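PDB 5J72: putative N-acetylmuramoyl-L-alanine amidase,autolysin cwp6, which probably cleaves the amide link between N-acetylmuramic acid and L-alanine in peptidoglycan, using a zinc-dependent amidase domain, and carries three CWB2 cell wall-anchoring repeats. Local coordinates for residues L185-P193 against D214-I225. Sequence-based numbering, arbitrary orientation.
Sequences LLANKDDIP and DGSVSQKAVSQI
The turn Asn188-Asp191, which leaves edge strand 184-187, lies against the start of helix 219-228, with Lys189 and Val217 CA atoms 4.4 Å apart and Ser218 N donating to Lys189 O (2.9 Å). Ser218, the helix N-cap, joins the two segments: its OG accepts from Lys220 N and, weakly, from Ala221 N, and donates to the anti lone pair of Asp190 OD1 at 2.5 Å. With OG between its backbone N and carbonyl carbon (chi1 80°), the hydroxyl faces Asp190 while staying close to the first helical N-H groups. Lys189 stretches out fully along the 215-216 backbone, bringing CE to 3.1 Å from Gly215 O, while its CA-H meets Ser216 O. Further along the helix, the Gln224 amide lies along Asp191 CA and CB, and OE1 takes Ile192 N at 3.0 Å from above the carbonyl plane. Deeper, Ile192 crosses Ile225 nearly at right angles, CG2 to CG1 3.9 Å; Leu200 of helix 194-203 also touches Ile192. Within the turn, Asn188 ND2 donates to Asp191 OD2. The contact thus ties the loop after strand 184-187 to helix 219-228 and the loop before it, in a parallel-sheet CWB2 module; the Asp190 carboxylate, beside the helix N-terminus, would probably be stabilised as an anion by the helix dipole.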
loop_
_atom_site.group_PDB
_atom_site.type_symbol
_atom_site.label_atom_id
_atom_site.label_comp_id
_atom_site.label_asym_id
_atom_site.label_seq_id
_atom_site.Cartn_x
_atom_site.Cartn_y
_atom_site.Cartn_z
ATOM N N LEU A 185 -11.974 15.226 -6.419
ATOM C CA LEU A 185 -11.193 16.466 -6.461
ATOM C C LEU A 185 -11.384 17.147 -5.065
ATOM O O LEU A 185 -12.279 16.773 -4.319
ATOM C CB LEU A 185 -11.671 17.487 -7.554
ATOM C CG LEU A 185 -11.448 16.957 -8.979
ATOM C CD1 LEU A 185 -12.016 17.981 -10.006
ATOM C CD2 LEU A 185 -9.942 16.624 -9.258
ATOM N N LEU A 186 -10.592 18.157 -4.790
ATOM C CA LEU A 186 -10.630 18.737 -3.451
ATOM C C LEU A 186 -11.096 20.185 -3.364
ATOM O O LEU A 186 -10.777 21.006 -4.228
ATOM C CB LEU A 186 -9.173 18.677 -2.896
ATOM C CG LEU A 186 -8.568 17.266 -2.908
ATOM C CD1 LEU A 186 -7.129 17.318 -2.457
ATOM C CD2 LEU A 186 -9.400 16.323 -2.057
ATOM N N ALA A 187 -11.820 20.475 -2.273
ATOM C CA ALA A 187 -12.351 21.805 -1.987
ATOM C C ALA A 187 -11.837 22.290 -0.600
ATOM O O ALA A 187 -11.255 21.508 0.161
ATOM C CB ALA A 187 -13.851 21.714 -1.884
ATOM N N ASN A 188 -12.057 23.587 -0.330
ATOM C CA ASN A 188 -11.822 24.183 0.972
ATOM C C ASN A 188 -13.222 24.291 1.535
ATOM O O ASN A 188 -14.202 24.044 0.813
ATOM C CB ASN A 188 -11.158 25.530 0.842
ATOM C CG ASN A 188 -9.709 25.347 0.492
ATOM O OD1 ASN A 188 -9.023 24.549 1.145
ATOM N ND2 ASN A 188 -9.148 26.020 -0.485
ATOM N N LYS A 189 -13.374 24.658 2.803
ATOM C CA LYS A 189 -14.728 24.698 3.342
ATOM C C LYS A 189 -15.628 25.698 2.647
ATOM O O LYS A 189 -16.830 25.423 2.468
ATOM C CB LYS A 189 -14.691 25.080 4.858
ATOM C CG LYS A 189 -16.074 25.069 5.473
ATOM C CD LYS A 189 -16.074 25.668 6.879
ATOM C CE LYS A 189 -17.475 25.579 7.418
ATOM N NZ LYS A 189 -17.595 26.275 8.729
ATOM N N ASP A 190 -15.078 26.856 2.260
ATOM C CA ASP A 190 -15.939 27.880 1.660
ATOM C C ASP A 190 -15.549 28.300 0.237
ATOM O O ASP A 190 -16.120 29.249 -0.288
ATOM C CB ASP A 190 -15.936 29.138 2.595
ATOM C CG ASP A 190 -16.498 28.824 3.968
ATOM O OD1 ASP A 190 -17.616 28.277 4.040
ATOM O OD2 ASP A 190 -15.809 29.108 4.969
ATOM N N ASP A 191 -14.590 27.622 -0.393
ATOM C CA ASP A 191 -14.173 27.975 -1.765
ATOM C C ASP A 191 -13.530 26.777 -2.464
ATOM O O ASP A 191 -13.248 25.769 -1.805
ATOM C CB ASP A 191 -13.115 29.089 -1.734
ATOM C CG ASP A 191 -11.768 28.644 -1.115
ATOM O OD1 ASP A 191 -11.587 28.824 0.109
ATOM O OD2 ASP A 191 -10.904 28.102 -1.860
ATOM N N ILE A 192 -13.292 26.884 -3.772
ATOM C CA ILE A 192 -12.518 25.863 -4.437
ATOM C C ILE A 192 -11.400 26.606 -5.068
ATOM O O ILE A 192 -11.618 27.711 -5.567
ATOM C CB ILE A 192 -13.284 25.016 -5.488
ATOM C CG1 ILE A 192 -14.155 25.938 -6.435
ATOM C CG2 ILE A 192 -14.142 24.005 -4.763
ATOM C CD1 ILE A 192 -14.658 25.177 -7.709
ATOM N N PRO A 193 -10.163 26.080 -5.046
ATOM C CA PRO A 193 -9.069 26.809 -5.691
ATOM C C PRO A 193 -9.177 26.711 -7.220
ATOM O O PRO A 193 -9.934 25.909 -7.762
ATOM C CB PRO A 193 -7.819 26.119 -5.172
ATOM C CG PRO A 193 -8.249 24.795 -4.760
ATOM C CD PRO A 193 -9.648 24.991 -4.208
ATOM N N ASP A 214 -22.486 20.448 5.774
ATOM C CA ASP A 214 -22.078 21.822 5.423
ATOM C C ASP A 214 -20.996 22.366 6.290
ATOM O O ASP A 214 -20.373 23.376 5.945
ATOM C CB ASP A 214 -23.268 22.788 5.374
ATOM C CG ASP A 214 -24.039 22.891 6.666
ATOM O OD1 ASP A 214 -25.189 23.380 6.627
ATOM O OD2 ASP A 214 -23.495 22.473 7.727
ATOM N N GLY A 215 -20.726 21.692 7.417
ATOM C CA GLY A 215 -19.629 22.124 8.264
ATOM C C GLY A 215 -18.304 21.805 7.595
ATOM O O GLY A 215 -17.320 22.495 7.821
ATOM N N SER A 216 -18.278 20.741 6.740
ATOM C CA SER A 216 -17.050 20.327 6.025
ATOM C C SER A 216 -16.886 21.094 4.698
ATOM O O SER A 216 -15.834 21.682 4.412
ATOM C CB SER A 216 -17.108 18.831 5.754
ATOM O OG SER A 216 -15.827 18.440 5.290
ATOM N N VAL A 217 -17.957 21.090 3.918
ATOM C CA VAL A 217 -17.999 21.815 2.645
ATOM C C VAL A 217 -19.320 22.591 2.656
ATOM O O VAL A 217 -20.396 21.997 2.542
ATOM C CB VAL A 217 -17.898 20.835 1.442
ATOM C CG1 VAL A 217 -17.858 21.660 0.136
ATOM C CG2 VAL A 217 -16.627 19.969 1.586
ATOM N N SER A 218 -19.219 23.892 2.779
ATOM C CA SER A 218 -20.400 24.778 2.949
ATOM C C SER A 218 -21.089 25.182 1.655
ATOM O O SER A 218 -20.614 24.875 0.558
ATOM C CB SER A 218 -19.953 26.063 3.648
ATOM O OG SER A 218 -19.345 26.943 2.728
ATOM N N GLN A 219 -22.210 25.890 1.791
ATOM C CA GLN A 219 -22.945 26.411 0.651
ATOM C C GLN A 219 -22.062 27.399 -0.103
ATOM O O GLN A 219 -22.273 27.634 -1.290
ATOM C CB GLN A 219 -24.205 27.153 1.146
ATOM C CG GLN A 219 -24.960 27.826 -0.016
ATOM C CD GLN A 219 -25.266 26.890 -1.197
ATOM O OE1 GLN A 219 -25.627 25.704 -1.033
ATOM N NE2 GLN A 219 -25.087 27.403 -2.415
ATOM N N LYS A 220 -21.094 28.021 0.578
ATOM C CA LYS A 220 -20.252 28.977 -0.134
ATOM C C LYS A 220 -19.389 28.205 -1.127
ATOM O O LYS A 220 -19.139 28.697 -2.224
ATOM C CB LYS A 220 -19.322 29.743 0.807
ATOM C CG LYS A 220 -20.069 30.462 1.932
ATOM C CD LYS A 220 -19.333 31.740 2.322
ATOM C CE LYS A 220 -20.127 32.499 3.398
ATOM N NZ LYS A 220 -19.408 33.721 3.831
ATOM N N ALA A 221 -18.907 27.013 -0.718
ATOM C CA ALA A 221 -18.141 26.226 -1.683
ATOM C C ALA A 221 -19.129 25.722 -2.736
ATOM O O ALA A 221 -18.762 25.666 -3.908
ATOM C CB ALA A 221 -17.437 25.040 -0.989
ATOM N N VAL A 222 -20.346 25.352 -2.366
ATOM C CA VAL A 222 -21.274 24.868 -3.364
ATOM C C VAL A 222 -21.448 25.955 -4.437
ATOM O O VAL A 222 -21.439 25.616 -5.618
ATOM C CB VAL A 222 -22.609 24.465 -2.737
ATOM C CG1 VAL A 222 -23.643 24.175 -3.809
ATOM C CG2 VAL A 222 -22.412 23.232 -1.834
ATOM N N SER A 223 -21.569 27.252 -4.054
ATOM C CA SER A 223 -21.756 28.266 -5.095
ATOM C C SER A 223 -20.575 28.398 -5.933
ATOM O O SER A 223 -20.746 28.606 -7.136
ATOM C CB SER A 223 -22.089 29.642 -4.500
ATOM O OG SER A 223 -23.173 29.458 -3.606
ATOM N N GLN A 224 -19.368 28.293 -5.395
ATOM C CA GLN A 224 -18.222 28.437 -6.308
ATOM C C GLN A 224 -18.121 27.219 -7.283
ATOM O O GLN A 224 -17.665 27.368 -8.407
ATOM C CB GLN A 224 -16.901 28.567 -5.564
ATOM C CG GLN A 224 -16.800 29.872 -4.809
ATOM C CD GLN A 224 -15.364 30.134 -4.384
ATOM O OE1 GLN A 224 -14.422 29.485 -4.809
ATOM N NE2 GLN A 224 -15.172 31.107 -3.499
ATOM N N ILE A 225 -18.570 26.044 -6.838
ATOM C CA ILE A 225 -18.535 24.884 -7.733
ATOM C C ILE A 225 -19.535 25.158 -8.863
ATOM O O ILE A 225 -19.187 24.980 -10.026
ATOM C CB ILE A 225 -18.962 23.650 -6.919
ATOM C CG1 ILE A 225 -17.770 23.253 -5.945
ATOM C CG2 ILE A 225 -19.334 22.465 -7.870
ATOM C CD1 ILE A 225 -18.229 22.187 -4.953
#